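Local coordinates for RNA-binding protein Smaug (Drosophila melanogaster, PDB 1OXJ) that binds RNA through its SAM domain, which in the crystallised RNA-binding region is joined to a helical PHAT domain, at residues 13-19 / 54-59; 83-87 / 122-126; 98-102 / 152-158. All coordinates share one frame; numbering follows the deposited sequence.

Contact 1: 13-19 / 54-59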
ATOM      1  N   TRP A  13       9.384  -3.972  -1.370  1.00 33.10           N
ATOM      2  CA  TRP A  13       8.178  -4.789  -1.465  1.00 29.97           C
ATOM      3  C   TRP A  13       8.559  -6.267  -1.501  1.00 29.99           C
ATOM      4  O   TRP A  13       8.022  -7.072  -0.745  1.00 30.66           O
ATOM      5  CB  TRP A  13       7.383  -4.415  -2.726  1.00 30.10           C
ATOM      6  CG  TRP A  13       6.106  -5.207  -2.899  1.00 32.16           C
ATOM      7  CD1 TRP A  13       5.065  -5.290  -2.016  1.00 33.67           C
ATOM      8  CD2 TRP A  13       5.718  -5.970  -4.050  1.00 34.99           C
ATOM      9  NE1 TRP A  13       4.046  -6.056  -2.551  1.00 35.65           N
ATOM     10  CE2 TRP A  13       4.423  -6.485  -3.796  1.00 36.34           C
ATOM     11  CE3 TRP A  13       6.338  -6.268  -5.273  1.00 35.73           C
ATOM     12  CZ2 TRP A  13       3.735  -7.280  -4.724  1.00 36.63           C
ATOM     13  CZ3 TRP A  13       5.653  -7.061  -6.195  1.00 36.53           C
ATOM     14  CH2 TRP A  13       4.364  -7.556  -5.911  1.00 36.49           C
ATOM     15  N   LEU A  14       9.486  -6.627  -2.383  1.00 29.61           N
ATOM     16  CA  LEU A  14       9.916  -8.019  -2.480  1.00 30.94           C
ATOM     17  C   LEU A  14      10.466  -8.531  -1.146  1.00 31.83           C
ATOM     18  O   LEU A  14      10.204  -9.671  -0.752  1.00 31.00           O
ATOM     19  CB  LEU A  14      10.979  -8.174  -3.561  1.00 30.56           C
ATOM     20  CG  LEU A  14      10.515  -7.944  -4.998  1.00 30.45           C
ATOM     21  CD1 LEU A  14      11.711  -8.106  -5.942  1.00 32.03           C
ATOM     22  CD2 LEU A  14       9.429  -8.941  -5.348  1.00 28.73           C
ATOM     23  N   LYS A  15      11.256  -7.700  -0.477  1.00 32.55           N
ATOM     24  CA  LYS A  15      11.818  -8.071   0.818  1.00 36.61           C
ATOM     25  C   LYS A  15      10.693  -8.382   1.807  1.00 38.08           C
ATOM     26  O   LYS A  15      10.825  -9.260   2.668  1.00 38.55           O
ATOM     27  CB  LYS A  15      12.689  -6.930   1.363  1.00 39.27           C
ATOM     28  CG  LYS A  15      14.052  -6.808   0.687  1.00 43.06           C
ATOM     29  CD  LYS A  15      14.802  -5.568   1.146  1.00 46.76           C
ATOM     30  CE  LYS A  15      16.219  -5.529   0.585  1.00 49.09           C
ATOM     31  NZ  LYS A  15      16.930  -4.271   0.972  1.00 50.90           N
ATOM     32  N   SER A  16       9.572  -7.673   1.672  1.00 37.97           N
ATOM     33  CA  SER A  16       8.445  -7.876   2.576  1.00 37.69           C
ATOM     34  C   SER A  16       7.714  -9.193   2.335  1.00 39.10           C
ATOM     35  O   SER A  16       6.993  -9.678   3.208  1.00 39.25           O
ATOM     36  CB  SER A  16       7.455  -6.705   2.469  1.00 37.69           C
ATOM     37  OG  SER A  16       6.599  -6.836   1.346  1.00 36.90           O
ATOM     38  N   LEU A  17       7.912  -9.773   1.155  1.00 37.64           N
ATOM     39  CA  LEU A  17       7.262 -11.028   0.782  1.00 35.98           C
ATOM     40  C   LEU A  17       8.248 -12.193   0.801  1.00 36.41           C
ATOM     41  O   LEU A  17       7.898 -13.317   0.435  1.00 36.76           O
ATOM     42  CB  LEU A  17       6.692 -10.918  -0.635  1.00 35.81           C
ATOM     43  CG  LEU A  17       5.804  -9.728  -1.014  1.00 36.20           C
ATOM     44  CD1 LEU A  17       5.528  -9.782  -2.514  1.00 38.60           C
ATOM     45  CD2 LEU A  17       4.514  -9.762  -0.231  1.00 36.10           C
ATOM     46  N   ARG A  18       9.480 -11.912   1.214  1.00 35.64           N
ATOM     47  CA  ARG A  18      10.533 -12.911   1.244  1.00 38.88           C
ATOM     48  C   ARG A  18      10.812 -13.420  -0.167  1.00 38.66           C
ATOM     49  O   ARG A  18      11.012 -14.618  -0.388  1.00 38.33           O
ATOM     50  CB  ARG A  18      10.158 -14.074   2.170  1.00 41.33           C
ATOM     51  CG  ARG A  18      10.174 -13.696   3.649  1.00 48.24           C
ATOM     52  CD  ARG A  18      10.303 -14.932   4.534  1.00 53.56           C
ATOM     53  NE  ARG A  18      11.483 -15.727   4.188  1.00 59.25           N
ATOM     54  CZ  ARG A  18      12.738 -15.288   4.268  1.00 61.34           C
ATOM     55  NH1 ARG A  18      12.995 -14.055   4.687  1.00 63.87           N
ATOM     56  NH2 ARG A  18      13.742 -16.083   3.918  1.00 63.14           N
ATOM     57  N   LEU A  19      10.832 -12.491  -1.118  1.00 36.51           N
ATOM     58  CA  LEU A  19      11.085 -12.824  -2.516  1.00 36.70           C
ATOM     59  C   LEU A  19      12.137 -11.915  -3.144  1.00 35.56           C
ATOM     60  O   LEU A  19      12.228 -11.828  -4.372  1.00 34.85           O
ATOM     61  CB  LEU A  19       9.782 -12.723  -3.324  1.00 36.50           C
ATOM     62  CG  LEU A  19       8.731 -13.803  -3.066  1.00 38.34           C
ATOM     63  CD1 LEU A  19       7.398 -13.394  -3.689  1.00 36.66           C
ATOM     64  CD2 LEU A  19       9.227 -15.132  -3.646  1.00 39.44           C
ATOM     65  N   LYS A  54       3.369 -17.911  -5.730  1.00 38.95           N
ATOM     66  CA  LYS A  54       3.258 -16.877  -4.714  1.00 39.78           C
ATOM     67  C   LYS A  54       3.338 -15.463  -5.288  1.00 38.62           C
ATOM     68  O   LYS A  54       2.521 -14.608  -4.954  1.00 36.71           O
ATOM     69  CB  LYS A  54       4.343 -17.052  -3.654  1.00 39.00           C
ATOM     70  CG  LYS A  54       4.208 -16.085  -2.495  1.00 41.61           C
ATOM     71  CD  LYS A  54       5.365 -16.257  -1.527  1.00 43.72           C
ATOM     72  CE  LYS A  54       5.200 -15.380  -0.302  1.00 43.79           C
ATOM     73  NZ  LYS A  54       6.348 -15.544   0.632  1.00 45.78           N
ATOM     74  N   LEU A  55       4.317 -15.217  -6.149  1.00 37.24           N
ATOM     75  CA  LEU A  55       4.460 -13.891  -6.740  1.00 36.06           C
ATOM     76  C   LEU A  55       3.262 -13.578  -7.632  1.00 36.55           C
ATOM     77  O   LEU A  55       2.775 -12.448  -7.655  1.00 36.01           O
ATOM     78  CB  LEU A  55       5.766 -13.799  -7.540  1.00 35.76           C
ATOM     79  CG  LEU A  55       6.105 -12.430  -8.142  1.00 34.33           C
ATOM     80  CD1 LEU A  55       6.004 -11.341  -7.084  1.00 32.35           C
ATOM     81  CD2 LEU A  55       7.512 -12.478  -8.722  1.00 33.62           C
ATOM     82  N   ALA A  56       2.769 -14.579  -8.351  1.00 36.45           N
ATOM     83  CA  ALA A  56       1.618 -14.358  -9.215  1.00 38.37           C
ATOM     84  C   ALA A  56       0.427 -13.952  -8.352  1.00 37.25           C
ATOM     85  O   ALA A  56      -0.352 -13.081  -8.730  1.00 37.79           O
ATOM     86  CB  ALA A  56       1.296 -15.627 -10.007  1.00 39.45           C
ATOM     87  N   LEU A  57       0.293 -14.590  -7.194  1.00 36.80           N
ATOM     88  CA  LEU A  57      -0.796 -14.276  -6.270  1.00 38.04           C
ATOM     89  C   LEU A  57      -0.659 -12.851  -5.751  1.00 36.69           C
ATOM     90  O   LEU A  57      -1.646 -12.127  -5.631  1.00 37.13           O
ATOM     91  CB  LEU A  57      -0.790 -15.237  -5.080  1.00 40.62           C
ATOM     92  CG  LEU A  57      -1.195 -16.687  -5.340  1.00 44.54           C
ATOM     93  CD1 LEU A  57      -1.151 -17.459  -4.025  1.00 45.52           C
ATOM     94  CD2 LEU A  57      -2.596 -16.728  -5.944  1.00 43.61           C
ATOM     95  N   CYS A  58       0.570 -12.456  -5.439  1.00 34.91           N
ATOM     96  CA  CYS A  58       0.826 -11.111  -4.932  1.00 34.85           C
ATOM     97  C   CYS A  58       0.515 -10.066  -5.995  1.00 32.81           C
ATOM     98  O   CYS A  58      -0.036  -9.011  -5.687  1.00 32.68           O
ATOM     99  CB  CYS A  58       2.282 -10.982  -4.471  1.00 34.58           C
ATOM    100  SG  CYS A  58       2.669 -11.961  -3.005  1.00 41.28           S
ATOM    101  N   ILE A  59       0.870 -10.363  -7.245  1.00 32.05           N
ATOM    102  CA  ILE A  59       0.603  -9.446  -8.351  1.00 32.89           C
ATOM    103  C   ILE A  59      -0.912  -9.323  -8.524  1.00 34.11           C
ATOM    104  O   ILE A  59      -1.442  -8.238  -8.786  1.00 31.22           O
ATOM    105  CB  ILE A  59       1.251  -9.967  -9.664  1.00 32.53           C
ATOM    106  CG1 ILE A  59       2.779  -9.932  -9.543  1.00 34.27           C
ATOM    107  CG2 ILE A  59       0.789  -9.141 -10.854  1.00 30.90           C
ATOM    108  CD1 ILE A  59       3.390  -8.535  -9.586  1.00 35.74           C
TER
HETATM  109  O   HOH W   1       8.751 -16.589  -0.312  1.00 44.91           O
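K54 reaches across to the end of helix 10-16 and donates from NZ to the carbonyl O of L17, 2.7 Å away. Its CG stands anti to the backbone N (chi1 -175°) and every later torsion is extended, which carries the ammonium group out to that oxygen. The C=O...NZ angle is 152°, with the nitrogen tilted out of the carbonyl plane. NZ also donates to a water that bonds R18 O, so the lysine grips two successive carbonyls, one directly and one through water. On the way, its CD passes L19 CD1 at 4.1 Å. Beside these bonds the contact is apolar. L17 CD1 sits over one face of the W13 ring, offset from its middle, and touches C58 SG at 3.6 Å. W13, its CG anti to the backbone N (chi1 -179°), sends the six-membered part of the indole toward helix 49-77: CZ2 lies 4.0 Å from C58 CB, and I59 CD1 meets the ring edge at CH2. L19 CD1 rests 4.2 Å from L55 CB, and A51 also touches L19. W13 also touches T96 and P97, in the loop after helix 83-91. R18, with positive phi, forms a Schellman motif, where helix 10-16 ends and the chain turns L19 inward. Packing of the first helix of the domain on its long last helix is characteristic of the five-helix SAM bundle.

Contact 2: 83-87 / 122-126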
ATOM      1  N   LEU A  83     -11.366   0.005  13.011  1.00 34.22           N
ATOM      2  CA  LEU A  83     -10.114   0.646  12.630  1.00 36.06           C
ATOM      3  C   LEU A  83      -8.982  -0.363  12.579  1.00 34.78           C
ATOM      4  O   LEU A  83      -8.109  -0.280  11.707  1.00 33.70           O
ATOM      5  CB  LEU A  83      -9.754   1.760  13.609  1.00 38.17           C
ATOM      6  CG  LEU A  83     -10.614   3.017  13.531  1.00 41.83           C
ATOM      7  CD1 LEU A  83     -10.103   4.040  14.538  1.00 44.48           C
ATOM      8  CD2 LEU A  83     -10.557   3.579  12.115  1.00 43.27           C
ATOM      9  N   SER A  84      -8.986  -1.315  13.509  1.00 33.34           N
ATOM     10  CA  SER A  84      -7.932  -2.325  13.526  1.00 33.99           C
ATOM     11  C   SER A  84      -7.930  -3.071  12.196  1.00 32.14           C
ATOM     12  O   SER A  84      -6.872  -3.370  11.649  1.00 32.04           O
ATOM     13  CB  SER A  84      -8.130  -3.312  14.688  1.00 34.02           C
ATOM     14  OG  SER A  84      -9.308  -4.078  14.524  1.00 36.53           O
ATOM     15  N   THR A  85      -9.115  -3.354  11.665  1.00 30.27           N
ATOM     16  CA  THR A  85      -9.217  -4.060  10.391  1.00 30.12           C
ATOM     17  C   THR A  85      -8.693  -3.205   9.244  1.00 29.67           C
ATOM     18  O   THR A  85      -7.917  -3.679   8.408  1.00 29.41           O
ATOM     19  CB  THR A  85     -10.685  -4.448  10.070  1.00 32.65           C
ATOM     20  OG1 THR A  85     -11.168  -5.359  11.070  1.00 33.99           O
ATOM     21  CG2 THR A  85     -10.775  -5.098   8.684  1.00 32.18           C
ATOM     22  N   ALA A  86      -9.124  -1.949   9.205  1.00 28.21           N
ATOM     23  CA  ALA A  86      -8.696  -1.030   8.153  1.00 29.85           C
ATOM     24  C   ALA A  86      -7.176  -0.873   8.154  1.00 31.44           C
ATOM     25  O   ALA A  86      -6.544  -0.838   7.094  1.00 31.11           O
ATOM     26  CB  ALA A  86      -9.363   0.336   8.343  1.00 27.15           C
ATOM     27  N   VAL A  87      -6.580  -0.794   9.341  1.00 30.13           N
ATOM     28  CA  VAL A  87      -5.135  -0.627   9.411  1.00 32.36           C
ATOM     29  C   VAL A  87      -4.410  -1.904   8.979  1.00 33.30           C
ATOM     30  O   VAL A  87      -3.308  -1.847   8.424  1.00 32.61           O
ATOM     31  CB  VAL A  87      -4.704  -0.185  10.834  1.00 34.79           C
ATOM     32  CG1 VAL A  87      -3.195  -0.168  10.946  1.00 35.84           C
ATOM     33  CG2 VAL A  87      -5.256   1.212  11.116  1.00 32.17           C
ATOM     34  N   VAL A 122      -9.275   7.150   8.076  1.00 39.27           N
ATOM     35  CA  VAL A 122      -8.795   6.412   9.242  1.00 40.12           C
ATOM     36  C   VAL A 122      -8.359   7.351  10.363  1.00 43.61           C
ATOM     37  O   VAL A 122      -8.847   7.253  11.489  1.00 41.79           O
ATOM     38  CB  VAL A 122      -7.602   5.487   8.876  1.00 40.45           C
ATOM     39  CG1 VAL A 122      -6.933   4.949  10.147  1.00 40.75           C
ATOM     40  CG2 VAL A 122      -8.089   4.328   8.034  1.00 37.78           C
ATOM     41  N   THR A 123      -7.439   8.262  10.062  1.00 45.64           N
ATOM     42  CA  THR A 123      -6.959   9.183  11.086  1.00 48.15           C
ATOM     43  C   THR A 123      -8.086  10.063  11.618  1.00 49.85           C
ATOM     44  O   THR A 123      -8.058  10.484  12.775  1.00 51.11           O
ATOM     45  CB  THR A 123      -5.809  10.063  10.551  1.00 48.70           C
ATOM     46  OG1 THR A 123      -6.272  10.845   9.446  1.00 48.74           O
ATOM     47  CG2 THR A 123      -4.647   9.188  10.092  1.00 49.94           C
ATOM     48  N   ASN A 124      -9.085  10.333  10.781  1.00 51.39           N
ATOM     49  CA  ASN A 124     -10.219  11.152  11.202  1.00 53.24           C
ATOM     50  C   ASN A 124     -11.181  10.366  12.090  1.00 53.60           C
ATOM     51  O   ASN A 124     -11.701  10.894  13.074  1.00 53.71           O
ATOM     52  CB  ASN A 124     -10.978  11.690   9.987  1.00 55.19           C
ATOM     53  CG  ASN A 124     -10.248  12.836   9.302  1.00 57.66           C
ATOM     54  OD1 ASN A 124     -10.703  13.348   8.275  1.00 58.80           O
ATOM     55  ND2 ASN A 124      -9.115  13.248   9.868  1.00 57.46           N
ATOM     56  N   THR A 125     -11.428   9.111  11.726  1.00 52.56           N
ATOM     57  CA  THR A 125     -12.313   8.252  12.496  1.00 52.86           C
ATOM     58  C   THR A 125     -11.675   8.032  13.859  1.00 53.87           C
ATOM     59  O   THR A 125     -12.354   7.994  14.890  1.00 53.82           O
ATOM     60  CB  THR A 125     -12.497   6.891  11.802  1.00 52.50           C
ATOM     61  OG1 THR A 125     -13.266   7.070  10.608  1.00 52.41           O
ATOM     62  CG2 THR A 125     -13.207   5.903  12.721  1.00 52.12           C
ATOM     63  N   LEU A 126     -10.356   7.896  13.838  1.00 54.76           N
ATOM     64  CA  LEU A 126      -9.559   7.682  15.033  1.00 57.28           C
ATOM     65  C   LEU A 126      -9.769   8.806  16.037  1.00 59.04           C
ATOM     66  O   LEU A 126     -10.273   8.586  17.139  1.00 59.63           O
ATOM     67  CB  LEU A 126      -8.080   7.610  14.650  1.00 56.72           C
ATOM     68  CG  LEU A 126      -7.060   7.282  15.739  1.00 58.18           C
ATOM     69  CD1 LEU A 126      -7.315   5.884  16.276  1.00 58.13           C
ATOM     70  CD2 LEU A 126      -5.656   7.375  15.155  1.00 58.70           C
TER
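L83 opens the contact by reaching between T125 and L126 of helix 111-127. Its CG lies anti to the carbonyl carbon and beside the backbone N (chi1 -72°), and the two methyls then divide the work. CD2 meets T125 CG2 at 3.6 Å, the two side chains lying alongside each other and pointing opposite ways. CD1 comes 3.7 Å from L126 CA and 3.8 Å from L126 CD1, with the leucines set nearly perpendicular. T125 offers its methyl here, while its OG1 is bonded to I121 O one turn back, so the hydroxyl is satisfied within its own helix. An alanine in place of L83 would lose both methyls and is likely to leave a gap beside T125 CG2 and L126 CD1. One turn on, A86 presents its CB to V122 CG2 at 4.2 Å. V87 follows, its CG2 at 4.2 Å from V122 CG1, a methyl that L83 CD2 also approaches, at 4.3 Å. No hydrogen bond crosses, and the contact is wholly one of apolar fit. The axes of these two short segments run nearly antiparallel, at 160°, and approach to 10.9 Å, a separation spanned by side chains, L83 above all. Around them, L76 of helix 49-77 touches L83, A86 and V122; V141 and I145 of helix 136-150 meet V87, with L139 of that helix on L126; and L169 of helix 159-170 also packs on L126, within the all-helical PHAT domain.

Contact 3: 98-102 / 152-158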
ATOM      1  N   MET A  98       3.650   1.827  -6.182  1.00 29.51           N
ATOM      2  CA  MET A  98       2.595   2.768  -6.517  1.00 29.29           C
ATOM      3  C   MET A  98       3.130   3.871  -7.413  1.00 30.44           C
ATOM      4  O   MET A  98       4.195   4.432  -7.166  1.00 29.10           O
ATOM      5  CB  MET A  98       2.007   3.408  -5.251  1.00 29.53           C
ATOM      6  CG  MET A  98       1.252   2.458  -4.325  1.00 31.79           C
ATOM      7  SD  MET A  98       0.434   3.367  -2.935  1.00 26.44           S
ATOM      8  CE  MET A  98       1.080   2.480  -1.512  1.00 32.17           C
ATOM      9  N   LYS A  99       2.379   4.178  -8.459  1.00 28.72           N
ATOM     10  CA  LYS A  99       2.760   5.236  -9.375  1.00 30.97           C
ATOM     11  C   LYS A  99       2.512   6.571  -8.695  1.00 32.09           C
ATOM     12  O   LYS A  99       1.778   6.651  -7.711  1.00 30.35           O
ATOM     13  CB  LYS A  99       1.919   5.164 -10.646  1.00 32.03           C
ATOM     14  CG  LYS A  99       2.055   3.859 -11.415  1.00 35.06           C
ATOM     15  CD  LYS A  99       1.338   3.929 -12.755  1.00 40.49           C
ATOM     16  CE  LYS A  99       2.119   4.763 -13.757  1.00 42.99           C
ATOM     17  NZ  LYS A  99       1.511   4.705 -15.118  1.00 45.16           N
ATOM     18  N   PRO A 100       3.137   7.642  -9.204  1.00 33.90           N
ATOM     19  CA  PRO A 100       2.950   8.976  -8.621  1.00 34.33           C
ATOM     20  C   PRO A 100       1.469   9.375  -8.620  1.00 33.31           C
ATOM     21  O   PRO A 100       0.682   8.886  -9.436  1.00 31.37           O
ATOM     22  CB  PRO A 100       3.768   9.867  -9.545  1.00 35.56           C
ATOM     23  CG  PRO A 100       4.918   8.967  -9.944  1.00 36.74           C
ATOM     24  CD  PRO A 100       4.206   7.649 -10.221  1.00 35.13           C
ATOM     25  N   LEU A 101       1.086  10.254  -7.702  1.00 33.92           N
ATOM     26  CA  LEU A 101      -0.297  10.723  -7.648  1.00 34.26           C
ATOM     27  C   LEU A 101      -0.628  11.438  -8.955  1.00 34.21           C
ATOM     28  O   LEU A 101      -1.765  11.391  -9.435  1.00 32.31           O
ATOM     29  CB  LEU A 101      -0.486  11.691  -6.478  1.00 37.45           C
ATOM     30  CG  LEU A 101      -0.242  11.134  -5.076  1.00 39.33           C
ATOM     31  CD1 LEU A 101      -0.283  12.271  -4.076  1.00 40.41           C
ATOM     32  CD2 LEU A 101      -1.296  10.096  -4.736  1.00 39.06           C
ATOM     33  N   GLU A 102       0.381  12.086  -9.534  1.00 33.73           N
ATOM     34  CA  GLU A 102       0.222  12.826 -10.785  1.00 37.42           C
ATOM     35  C   GLU A 102       0.112  11.957 -12.032  1.00 37.46           C
ATOM     36  O   GLU A 102       0.494  12.389 -13.122  1.00 39.60           O
ATOM     37  CB  GLU A 102       1.393  13.791 -10.993  1.00 40.10           C
ATOM     38  CG  GLU A 102       1.459  14.930 -10.014  1.00 42.41           C
ATOM     39  CD  GLU A 102       1.589  14.450  -8.603  1.00 41.91           C
ATOM     40  OE1 GLU A 102       2.390  13.512  -8.365  1.00 43.33           O
ATOM     41  OE2 GLU A 102       0.894  15.014  -7.732  1.00 43.86           O
ATOM     42  N   ASN A 152       7.468   7.128   0.795  1.00 44.44           N
ATOM     43  CA  ASN A 152       7.059   6.533  -0.470  1.00 44.82           C
ATOM     44  C   ASN A 152       7.193   7.643  -1.511  1.00 45.36           C
ATOM     45  O   ASN A 152       6.496   8.654  -1.437  1.00 43.23           O
ATOM     46  CB  ASN A 152       5.605   6.073  -0.400  1.00 45.42           C
ATOM     47  CG  ASN A 152       5.186   5.293  -1.628  1.00 48.42           C
ATOM     48  OD1 ASN A 152       5.712   5.506  -2.726  1.00 47.35           O
ATOM     49  ND2 ASN A 152       4.223   4.394  -1.457  1.00 48.14           N
ATOM     50  N   GLU A 153       8.091   7.458  -2.472  1.00 45.74           N
ATOM     51  CA  GLU A 153       8.313   8.467  -3.500  1.00 46.47           C
ATOM     52  C   GLU A 153       7.043   8.939  -4.196  1.00 46.25           C
ATOM     53  O   GLU A 153       6.971  10.082  -4.648  1.00 47.36           O
ATOM     54  CB  GLU A 153       9.322   7.952  -4.529  1.00 47.57           C
ATOM     55  CG  GLU A 153      10.748   7.911  -3.987  1.00 49.78           C
ATOM     56  CD  GLU A 153      11.760   7.443  -5.015  1.00 53.07           C
ATOM     57  OE1 GLU A 153      11.668   7.889  -6.179  1.00 54.22           O
ATOM     58  OE2 GLU A 153      12.652   6.640  -4.657  1.00 55.13           O
ATOM     59  N   ALA A 154       6.041   8.070  -4.276  1.00 44.29           N
ATOM     60  CA  ALA A 154       4.780   8.428  -4.912  1.00 43.16           C
ATOM     61  C   ALA A 154       4.034   9.488  -4.101  1.00 42.06           C
ATOM     62  O   ALA A 154       3.151  10.166  -4.623  1.00 41.60           O
ATOM     63  CB  ALA A 154       3.908   7.188  -5.074  1.00 42.63           C
ATOM     64  N   PHE A 155       4.394   9.635  -2.827  1.00 40.49           N
ATOM     65  CA  PHE A 155       3.743  10.618  -1.961  1.00 41.60           C
ATOM     66  C   PHE A 155       4.656  11.804  -1.696  1.00 42.27           C
ATOM     67  O   PHE A 155       4.429  12.591  -0.779  1.00 42.23           O
ATOM     68  CB  PHE A 155       3.339   9.988  -0.622  1.00 40.29           C
ATOM     69  CG  PHE A 155       2.364   8.854  -0.753  1.00 43.04           C
ATOM     70  CD1 PHE A 155       1.333   8.908  -1.690  1.00 42.27           C
ATOM     71  CD2 PHE A 155       2.468   7.734   0.068  1.00 41.42           C
ATOM     72  CE1 PHE A 155       0.420   7.863  -1.809  1.00 44.37           C
ATOM     73  CE2 PHE A 155       1.561   6.683  -0.041  1.00 44.13           C
ATOM     74  CZ  PHE A 155       0.534   6.746  -0.983  1.00 43.80           C
ATOM     75  N   MET A 156       5.695  11.905  -2.510  1.00 43.66           N
ATOM     76  CA  MET A 156       6.677  12.967  -2.420  1.00 46.81           C
ATOM     77  C   MET A 156       6.066  14.332  -2.091  1.00 46.80           C
ATOM     78  O   MET A 156       6.510  15.007  -1.160  1.00 45.85           O
ATOM     79  CB  MET A 156       7.432  13.031  -3.749  1.00 48.77           C
ATOM     80  CG  MET A 156       8.518  14.073  -3.844  1.00 53.54           C
ATOM     81  SD  MET A 156       9.412  13.820  -5.388  1.00 54.88           S
ATOM     82  CE  MET A 156      10.426  12.412  -4.915  1.00 52.87           C
ATOM     83  N   ASN A 157       5.040  14.728  -2.840  1.00 47.52           N
ATOM     84  CA  ASN A 157       4.404  16.027  -2.630  1.00 49.10           C
ATOM     85  C   ASN A 157       3.349  16.071  -1.531  1.00 49.16           C
ATOM     86  O   ASN A 157       2.574  17.026  -1.442  1.00 49.08           O
ATOM     87  CB  ASN A 157       3.801  16.523  -3.943  1.00 50.28           C
ATOM     88  CG  ASN A 157       4.834  16.638  -5.038  1.00 52.48           C
ATOM     89  OD1 ASN A 157       5.899  17.224  -4.839  1.00 52.53           O
ATOM     90  ND2 ASN A 157       4.530  16.079  -6.203  1.00 53.75           N
ATOM     91  N   HIS A 158       3.328  15.043  -0.693  1.00 47.87           N
ATOM     92  CA  HIS A 158       2.380  14.968   0.407  1.00 47.26           C
ATOM     93  C   HIS A 158       3.118  14.641   1.694  1.00 46.55           C
ATOM     94  O   HIS A 158       2.525  14.606   2.771  1.00 45.51           O
ATOM     95  CB  HIS A 158       1.331  13.896   0.125  1.00 48.15           C
ATOM     96  CG  HIS A 158       0.101  14.418  -0.544  1.00 49.34           C
ATOM     97  ND1 HIS A 158      -0.930  15.008   0.153  1.00 50.29           N
ATOM     98  CD2 HIS A 158      -0.264  14.441  -1.848  1.00 50.31           C
ATOM     99  CE1 HIS A 158      -1.881  15.368  -0.692  1.00 51.41           C
ATOM    100  NE2 HIS A 158      -1.501  15.033  -1.913  1.00 51.57           N
TER
HETATM  101  O   HOH W   2       5.675   3.814  -5.009  1.00 45.49           O
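M98 carries its CG anti to the carbonyl carbon (chi1 -66°); this and the extended chi2 put SD beside the F155 ring, and the turn at chi3 (-126°) carries CE to N152. SD is 3.9 Å from F155 CZ and stands obliquely to the ring, a Met-aromatic contact, while CE lies 3.7 Å from N152 ND2. L101, also with CG beside its backbone N, directs CD2 to the edge of the same ring, 4.1 Å from CE1; L116 of helix 111-127 touches both L101 and F155. The methyl of A154 packs against backbone carbonyls of the other loop, CB 3.4 Å from K99 O and near M98 O as well. N152 holds its own loop in an Asx turn, OD1 accepting from A154 N at 3.0 Å with the donor above the carbonyl plane. The same OD1 accepts from a water that in turn accepts from M98 N, water to M98 N 3.1 Å, so the side chain that shapes its own turn also bridges to the other loop. Farther out, E102 OE1 stays 4.0 Å from N157 ND2. With no direct hydrogen bond across, the pairing of the loops probably rests on the fit of M98, L101 and A154, with the water bridge as its polar link.

Overall arrangement
Contact 2 is the buried one of the three and the only one made of helix on helix throughout, with purely apolar chemistry. Contacts 1 and 3 are partly buried: each has an apolar centre with an aromatic ring and a sulfur-bearing residue in it, but a polar edge. In contact 1 that edge includes a direct lysine-to-carbonyl bond, whereas contact 3, between two loops, is bridged through water. Contact 1 belongs to the SAM range and contacts 2 and 3 to the PHAT range, where their segments alternate along the chain. Helix 49-77 spans both ranges: it supplies residues 54-59 and, farther on, packs against contact 2, whose centre is about 25 Å from that of contact 1.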